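Local coordinates for protein gamma-glutamyl-gamma-aminobutyrate hydrolase PuuD (PDB 6VTV) that hydrolyses the gamma-glutamyl linkage of gamma-glutamyl-gamma-aminobutyrate, releasing 4-aminobutanoate and glutamate in the last step of putrescine degradation, at residues Q155-S160 and W182-H187. Numbering follows the deposited sequence.
Sequences QQYAPS and WVNSLH. With MN (manganese (II) ion), chain D.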
# COMPACT_ATOMS: atom_id res chain seq x y z
N GLN B 155 -23.59 -11.03 4.28
CA GLN B 155 -24.05 -12.36 3.90
C GLN B 155 -23.06 -13.05 2.98
O GLN B 155 -22.92 -14.28 3.03
CB GLN B 155 -25.42 -12.28 3.22
CG GLN B 155 -26.37 -11.25 3.83
CD GLN B 155 -26.73 -11.54 5.27
OE1 GLN B 155 -26.59 -12.67 5.75
NE2 GLN B 155 -27.19 -10.52 5.98
N GLN B 156 -22.35 -12.29 2.14
CA GLN B 156 -21.39 -12.89 1.22
C GLN B 156 -20.24 -13.56 1.97
O GLN B 156 -19.69 -14.56 1.50
CB GLN B 156 -20.84 -11.83 0.26
CG GLN B 156 -21.90 -11.07 -0.52
CD GLN B 156 -21.30 -10.06 -1.48
OE1 GLN B 156 -20.11 -10.11 -1.78
NE2 GLN B 156 -22.13 -9.14 -1.97
N TYR B 157 -19.86 -13.02 3.13
CA TYR B 157 -18.77 -13.56 3.92
C TYR B 157 -19.25 -14.46 5.06
O TYR B 157 -18.44 -14.87 5.90
CB TYR B 157 -17.92 -12.42 4.48
CG TYR B 157 -16.98 -11.82 3.45
CD1 TYR B 157 -17.43 -10.86 2.55
CD2 TYR B 157 -15.65 -12.21 3.38
CE1 TYR B 157 -16.58 -10.31 1.60
CE2 TYR B 157 -14.79 -11.67 2.43
CZ TYR B 157 -15.27 -10.72 1.55
OH TYR B 157 -14.42 -10.18 0.61
N ALA B 158 -20.54 -14.79 5.09
CA ALA B 158 -21.08 -15.69 6.09
C ALA B 158 -20.54 -17.10 5.87
O ALA B 158 -20.02 -17.41 4.80
CB ALA B 158 -22.60 -15.68 6.04
N PRO B 159 -20.64 -17.97 6.88
CA PRO B 159 -20.26 -19.37 6.69
C PRO B 159 -20.97 -19.98 5.49
O PRO B 159 -22.16 -19.78 5.27
CB PRO B 159 -20.69 -20.04 7.99
CG PRO B 159 -20.61 -18.96 9.00
CD PRO B 159 -20.97 -17.68 8.29
N SER B 160 -20.21 -20.73 4.69
CA SER B 160 -20.71 -21.28 3.43
C SER B 160 -20.69 -22.80 3.40
O SER B 160 -21.70 -23.42 3.04
CB SER B 160 -19.89 -20.73 2.26
OG SER B 160 -20.53 -20.99 1.02
N TRP B 182 -16.46 -24.71 9.96
CA TRP B 182 -17.13 -23.94 8.92
C TRP B 182 -16.23 -22.82 8.42
O TRP B 182 -15.49 -22.20 9.18
CB TRP B 182 -18.44 -23.35 9.46
CG TRP B 182 -19.52 -24.36 9.67
CD1 TRP B 182 -19.83 -24.99 10.84
CD2 TRP B 182 -20.43 -24.85 8.69
NE1 TRP B 182 -20.88 -25.85 10.64
CE2 TRP B 182 -21.27 -25.78 9.33
CE3 TRP B 182 -20.63 -24.60 7.33
CZ2 TRP B 182 -22.29 -26.46 8.66
CZ3 TRP B 182 -21.64 -25.27 6.66
CH2 TRP B 182 -22.46 -26.19 7.33
N VAL B 183 -16.30 -22.57 7.11
CA VAL B 183 -15.57 -21.48 6.47
C VAL B 183 -16.51 -20.79 5.49
O VAL B 183 -17.47 -21.39 4.99
CB VAL B 183 -14.30 -21.97 5.75
CG1 VAL B 183 -13.33 -22.62 6.72
CG2 VAL B 183 -14.66 -22.93 4.63
N ASN B 184 -16.24 -19.51 5.23
CA ASN B 184 -16.92 -18.84 4.14
C ASN B 184 -16.34 -19.29 2.80
O ASN B 184 -15.35 -20.02 2.74
CB ASN B 184 -16.84 -17.32 4.31
CG ASN B 184 -15.42 -16.82 4.54
OD1 ASN B 184 -14.46 -17.41 4.05
ND2 ASN B 184 -15.29 -15.73 5.28
N SER B 185 -16.96 -18.85 1.71
CA SER B 185 -16.53 -19.27 0.38
C SER B 185 -16.91 -18.19 -0.61
O SER B 185 -18.10 -17.88 -0.76
CB SER B 185 -17.15 -20.61 -0.00
OG SER B 185 -16.50 -21.19 -1.12
N LEU B 186 -15.92 -17.61 -1.28
CA LEU B 186 -16.14 -16.56 -2.27
C LEU B 186 -15.16 -16.74 -3.44
O LEU B 186 -14.33 -15.89 -3.73
CB LEU B 186 -15.99 -15.17 -1.66
CG LEU B 186 -16.80 -14.79 -0.41
CD1 LEU B 186 -16.02 -15.14 0.85
CD2 LEU B 186 -17.15 -13.31 -0.43
N HIS B 187 -15.26 -17.88 -4.12
CA HIS B 187 -14.33 -18.18 -5.20
C HIS B 187 -15.01 -19.00 -6.28
O HIS B 187 -15.73 -19.96 -5.98
CB HIS B 187 -13.09 -18.91 -4.67
CG HIS B 187 -13.39 -20.19 -3.96
ND1 HIS B 187 -13.08 -21.43 -4.49
CD2 HIS B 187 -13.97 -20.43 -2.76
CE1 HIS B 187 -13.46 -22.37 -3.65
NE2 HIS B 187 -14.00 -21.80 -2.59
MN MN D . -14.99 -22.83 -0.89
O HOH W 1 -19.25 -17.16 2.16
O HOH W 2 -20.59 -19.11 -0.75
O HOH W 3 -13.86 -21.54 0.64
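Leu-186 lays its CD2 methyl over the centre of the Tyr-157 ring, a CH-pi contact with the carbon 3.7 Å from the ring centroid and 13° off the normal. The same CD2 lies 3.4 Å from Gln-156 O, where helix 153-156 gives way to loop. At the edge of the ring, Asn-184 sends ND2 in a weak hydrogen bond to Tyr-157 O, its amide plane turned 82° from the ring. Ser-160 N donates to Val-183 O (2.8 Å), continuing into the antiparallel pairing of strands 161-165 and 180-183. Two waters bridge the segments: one accepts from Ser-185 N and lies within hydrogen-bonding distance of Gln-156 O and Ala-158 O; the other accepts from Ser-160 OG and donates to Ser-185 O. With OG anti to its backbone N (chi1 -166°), Ser-185 ligates manganese at 2.2 Å, as does His-187 NE2; His-145, His-161 and Glu-210 complete the protein ligands. A metal-bound water donates to Asn-184 O. Tyr-157 stacks on Trp-229 and its OH is hydrogen-bonded to Lys-34 NZ, whereas Asn-184 OD1 accepts from His-226 N, a predicted catalytic residue. The contact thus links the manganese site to the predicted Cys-His-Glu triad of a class I glutamine amidotransferase-like fold.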